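Local coordinates for putative lipoprotein (Bacteroides thetaiotaomicron, PDB 4Q1Z), which is of unknown function but, as a putative lipoprotein of the DUF4876 family, is probably tethered to the bacterial envelope through a lipid, at residues I141-D145 / N184-L190; V105-I109 / N136-L142. One frame throughout, in Å; residues are numbered along the deposited sequence.

Contact 1: residues I141-D145 / N184-L190; sequences ILYLD and NGTEYPL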
# COMPACT_ATOMS: atom_id res chain seq x y z
N ILE A 141 4.84 -0.49 -13.27
CA ILE A 141 4.15 -1.75 -13.04
C ILE A 141 4.90 -2.57 -11.98
O ILE A 141 6.13 -2.64 -12.02
CB ILE A 141 4.02 -2.56 -14.37
CG1 ILE A 141 3.31 -1.76 -15.46
CG2 ILE A 141 3.35 -3.95 -14.18
CD1 ILE A 141 3.89 -2.01 -16.81
N LEU A 142 4.16 -3.15 -11.03
CA LEU A 142 4.65 -4.05 -9.98
C LEU A 142 3.97 -5.38 -10.12
O LEU A 142 2.78 -5.41 -10.47
CB LEU A 142 4.31 -3.50 -8.59
CG LEU A 142 5.11 -2.34 -8.02
CD1 LEU A 142 4.34 -1.67 -6.90
CD2 LEU A 142 6.51 -2.81 -7.53
N TYR A 143 4.65 -6.48 -9.78
CA TYR A 143 4.02 -7.78 -9.84
C TYR A 143 3.68 -8.26 -8.45
O TYR A 143 4.57 -8.37 -7.60
CB TYR A 143 4.89 -8.79 -10.58
CG TYR A 143 4.93 -8.52 -12.07
CD1 TYR A 143 3.97 -9.07 -12.92
CD2 TYR A 143 5.92 -7.73 -12.63
CE1 TYR A 143 4.02 -8.85 -14.29
CE2 TYR A 143 5.97 -7.49 -14.00
CZ TYR A 143 5.02 -8.05 -14.83
OH TYR A 143 5.06 -7.80 -16.18
N LEU A 144 2.39 -8.55 -8.22
CA LEU A 144 1.90 -9.01 -6.92
C LEU A 144 2.28 -10.46 -6.60
O LEU A 144 2.19 -10.85 -5.45
CB LEU A 144 0.37 -8.88 -6.84
CG LEU A 144 -0.22 -7.48 -6.79
CD1 LEU A 144 -1.69 -7.56 -7.02
CD2 LEU A 144 0.08 -6.78 -5.46
N ASP A 145 2.70 -11.23 -7.60
CA ASP A 145 3.03 -12.65 -7.45
C ASP A 145 3.92 -12.94 -6.24
O ASP A 145 5.00 -12.37 -6.10
CB ASP A 145 3.71 -13.16 -8.72
CG ASP A 145 2.93 -12.92 -9.97
OD1 ASP A 145 2.47 -11.78 -10.17
OD2 ASP A 145 2.76 -13.87 -10.76
N ASN A 184 3.42 -17.35 -10.82
CA ASN A 184 4.78 -17.80 -11.18
C ASN A 184 5.83 -16.67 -11.05
O ASN A 184 7.02 -16.97 -10.97
CB ASN A 184 4.80 -18.38 -12.63
CG ASN A 184 4.82 -17.34 -13.75
OD1 ASN A 184 4.10 -16.33 -13.75
ND2 ASN A 184 5.66 -17.57 -14.76
N GLY A 185 5.38 -15.42 -11.08
CA GLY A 185 6.24 -14.24 -11.00
C GLY A 185 5.78 -13.09 -11.88
O GLY A 185 6.10 -11.94 -11.60
N THR A 186 5.03 -13.40 -12.94
CA THR A 186 4.57 -12.40 -13.91
C THR A 186 3.05 -12.49 -14.21
O THR A 186 2.55 -11.78 -15.09
CB THR A 186 5.40 -12.53 -15.21
OG1 THR A 186 5.50 -13.92 -15.59
CG2 THR A 186 6.79 -11.87 -15.10
N GLU A 187 2.32 -13.32 -13.46
CA GLU A 187 0.88 -13.50 -13.64
C GLU A 187 0.02 -12.32 -13.10
O GLU A 187 -1.00 -12.02 -13.72
CB GLU A 187 0.40 -14.80 -12.97
CG GLU A 187 0.76 -16.06 -13.73
CD GLU A 187 0.54 -17.35 -12.95
OE1 GLU A 187 -0.64 -17.71 -12.72
OE2 GLU A 187 1.54 -17.99 -12.58
N TYR A 188 0.38 -11.70 -11.95
CA TYR A 188 -0.50 -10.64 -11.44
C TYR A 188 0.16 -9.27 -11.36
O TYR A 188 0.48 -8.80 -10.27
CB TYR A 188 -1.12 -11.01 -10.07
CG TYR A 188 -1.81 -12.36 -10.09
CD1 TYR A 188 -3.13 -12.49 -10.52
CD2 TYR A 188 -1.11 -13.52 -9.76
CE1 TYR A 188 -3.75 -13.74 -10.58
CE2 TYR A 188 -1.71 -14.77 -9.84
CZ TYR A 188 -3.03 -14.88 -10.24
OH TYR A 188 -3.62 -16.12 -10.31
N PRO A 189 0.26 -8.56 -12.52
CA PRO A 189 0.81 -7.20 -12.47
C PRO A 189 -0.23 -6.17 -12.05
O PRO A 189 -1.43 -6.28 -12.38
CB PRO A 189 1.24 -6.95 -13.91
CG PRO A 189 0.31 -7.77 -14.72
CD PRO A 189 -0.10 -8.94 -13.90
N LEU A 190 0.27 -5.12 -11.39
CA LEU A 190 -0.51 -3.97 -11.01
C LEU A 190 0.17 -2.75 -11.64
O LEU A 190 1.37 -2.55 -11.46
CB LEU A 190 -0.61 -3.91 -9.47
CG LEU A 190 -1.95 -3.53 -8.83
CD1 LEU A 190 -3.03 -4.55 -9.12
CD2 LEU A 190 -1.80 -3.39 -7.34
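The carboxylate of Asp145 gathers three backbone N-H groups, of Gly185, Glu187 and Tyr188, from the 184-190 loop; a two-residue ladder joins the strands beside it. Its OD1 takes the amide of Tyr188 on the syn side, at 2.7 Å from Tyr188 N. OD2 accepts twice: Glu187 N lies 2.8 Å from Asp145 OD2, again syn, whereas Gly185 N comes from above the carboxylate plane, 40° out of it and from the same face as Glu187 N. CG is anti to its own carbonyl carbon and beside the backbone N, and this torsion (chi1 -54°) brings the carboxylate up to the amides of the loop. Gly185 has backbone angles at which a CB would jam against the preceding carbonyl oxygen, and the Asn184 side chain closes an Asx turn by accepting from Thr186 N.

Next to this lies a short antiparallel ladder. Leu142 and Leu190 form a hydrogen-bonded pair, the bond from Leu190 N to Leu142 O being 2.7 Å long, and a further bond runs from Leu144 N to Tyr188 O just past the non-hydrogen-bonded pair of Tyr143 and Pro189. On the face carrying that pair, the Tyr143 ring meets the proline obliquely, CE1 lying 3.4 Å from Pro189 CB, while Thr186 CG2 sits above one ring face, toward the rim. Leu144 CD1 meets Leu190 CD1 at 3.9 Å, and both leucines also pack on Cys196 of strand 195-199. The Tyr188 ring turns to Trp396 and Phe223, each in edge-to-face contact.

The principle illustrated is that one acidic side chain probably helps to fix a loop with little regular structure: three amides grip the carboxylate and would probably stabilise its negative charge, although the carboxylate of Glu187 lies nearby.

Contact 2: residues V105-I109 / N136-L142; sequences VSPLI and NNSADIL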
# COMPACT_ATOMS: atom_id res chain seq x y z
N VAL A 105 7.65 8.66 -2.03
CA VAL A 105 6.53 7.81 -2.44
C VAL A 105 6.76 6.36 -2.02
O VAL A 105 7.74 5.73 -2.45
CB VAL A 105 6.30 7.90 -3.97
CG1 VAL A 105 5.35 6.81 -4.46
CG2 VAL A 105 5.79 9.28 -4.38
N SER A 106 5.82 5.81 -1.20
CA SER A 106 5.83 4.40 -0.80
C SER A 106 5.19 3.59 -1.95
O SER A 106 4.06 3.84 -2.33
CB SER A 106 5.11 4.18 0.52
OG SER A 106 5.47 2.91 1.02
N PRO A 107 5.98 2.70 -2.59
CA PRO A 107 5.50 2.01 -3.80
C PRO A 107 4.17 1.20 -3.72
O PRO A 107 3.34 1.33 -4.64
CB PRO A 107 6.66 1.08 -4.13
CG PRO A 107 7.50 1.02 -2.87
CD PRO A 107 7.39 2.36 -2.32
N LEU A 108 4.00 0.30 -2.72
CA LEU A 108 2.81 -0.54 -2.66
C LEU A 108 2.22 -0.46 -1.29
O LEU A 108 2.78 -0.99 -0.33
CB LEU A 108 3.17 -1.98 -3.06
CG LEU A 108 2.01 -2.96 -3.16
CD1 LEU A 108 1.10 -2.63 -4.31
CD2 LEU A 108 2.52 -4.39 -3.15
N ILE A 109 1.09 0.25 -1.19
CA ILE A 109 0.49 0.55 0.13
C ILE A 109 -0.97 0.09 0.27
O ILE A 109 -1.65 -0.18 -0.72
CB ILE A 109 0.63 2.08 0.47
CG1 ILE A 109 0.20 3.04 -0.67
CG2 ILE A 109 2.05 2.40 0.92
CD1 ILE A 109 -1.33 3.41 -0.79
N ASN A 136 -1.06 0.45 -6.29
CA ASN A 136 0.25 0.68 -6.88
C ASN A 136 0.43 2.19 -6.91
O ASN A 136 -0.15 2.88 -7.76
CB ASN A 136 0.40 0.04 -8.25
CG ASN A 136 1.77 0.23 -8.88
OD1 ASN A 136 2.60 1.02 -8.43
ND2 ASN A 136 2.03 -0.49 -9.96
N ASN A 137 1.17 2.70 -5.91
CA ASN A 137 1.44 4.12 -5.69
C ASN A 137 2.76 4.58 -6.41
O ASN A 137 3.08 5.77 -6.40
CB ASN A 137 1.53 4.34 -4.18
CG ASN A 137 1.16 5.69 -3.66
OD1 ASN A 137 0.15 6.29 -4.04
ND2 ASN A 137 1.95 6.17 -2.73
N SER A 138 3.46 3.63 -7.05
CA SER A 138 4.75 3.82 -7.71
C SER A 138 4.66 4.31 -9.20
O SER A 138 3.58 4.44 -9.79
CB SER A 138 5.56 2.52 -7.62
OG SER A 138 5.37 1.63 -8.71
N ALA A 139 5.85 4.60 -9.78
CA ALA A 139 6.07 5.11 -11.14
C ALA A 139 6.01 4.02 -12.22
O ALA A 139 6.00 4.35 -13.40
CB ALA A 139 7.43 5.79 -11.20
N ASP A 140 5.96 2.74 -11.85
CA ASP A 140 5.94 1.66 -12.83
C ASP A 140 5.13 0.46 -12.34
O ASP A 140 4.79 0.39 -11.17
CB ASP A 140 7.39 1.22 -13.16
CG ASP A 140 7.67 0.91 -14.64
OD1 ASP A 140 6.72 1.00 -15.47
OD2 ASP A 140 8.84 0.58 -14.96
N ILE A 141 4.84 -0.49 -13.27
CA ILE A 141 4.15 -1.75 -13.04
C ILE A 141 4.90 -2.57 -11.98
O ILE A 141 6.13 -2.64 -12.02
CB ILE A 141 4.02 -2.56 -14.37
CG1 ILE A 141 3.31 -1.76 -15.46
CG2 ILE A 141 3.35 -3.95 -14.18
CD1 ILE A 141 3.89 -2.01 -16.81
N LEU A 142 4.16 -3.15 -11.03
CA LEU A 142 4.65 -4.05 -9.98
C LEU A 142 3.97 -5.38 -10.12
O LEU A 142 2.78 -5.41 -10.47
CB LEU A 142 4.31 -3.50 -8.59
CG LEU A 142 5.11 -2.34 -8.02
CD1 LEU A 142 4.34 -1.67 -6.90
CD2 LEU A 142 6.51 -2.81 -7.53
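Asn137 lays its side chain across the turn that leads into strand 108-114, and here the packing is closest. Its CG stands anti to the backbone N (chi1 -152°), which carries ND2 to the carbonyl of Ser106: Asn137 ND2 to Ser106 O is 3.2 Å, with the acceptor almost in the amide plane. Its backbone binds the next carbonyl, Asn137 N lying 2.9 Å from Pro107 O, just past the antiparallel non-hydrogen-bonded pair of Leu108 and Asn136, where strands 108-114 and 131-136 stop pairing. Val105 CG1 comes within 3.2 Å of Asn137 O, Ile109 CG1 packs on Asn137 CB, and Asn137 OD1 accepts from Tyr368 N.

Toward Asp140 the contact thins to isolated carbon contacts. Pro107 CB touches Ser138 CB at 3.9 Å, Leu142 CD1 rests against Leu108 CB, and the exposed Asp140 turns to a salt bridge with Lys28.

Asn136 organises the loop between these two sides. Its OD1 receives both Ser138 N, forming an Asx turn, and Ser138 OG, 2.9 Å from Asn136 OD1, while ND2 binds Asp140 O and Leu190 O. A leucine in its place would probably leave Ser138 N and OG and the two carbonyls without these mates, freeing the loop to shift. Asn137 thus reaches across to the 105-109 segment and to Tyr368, whereas Asn136 ties its own loop together and also reaches Leu190, so that side-chain amides supply partners for loop backbone groups where strand pairing ends.

In the fold
Contact 2 is buried near the middle of the chain, where the strand 95-105 of the N-terminal sheet passes into strand 108-114 of the eleven-stranded sheet; contact 1 lies at the surface, on a separate two-stranded sheet. They share Ile141 and Leu142, and Asn136 ND2 probably bonds to Leu190 O, 2.6 Å away, tying the loop of one to the ladder of the other. Leu108 also packs against both Leu144 and Leu190. Their chemistry follows their setting: a charged carboxylate gathers amides in the more exposed 184-190 turn, whereas neutral asparagine amides pair mainly with backbone groups in the largely buried contact 2.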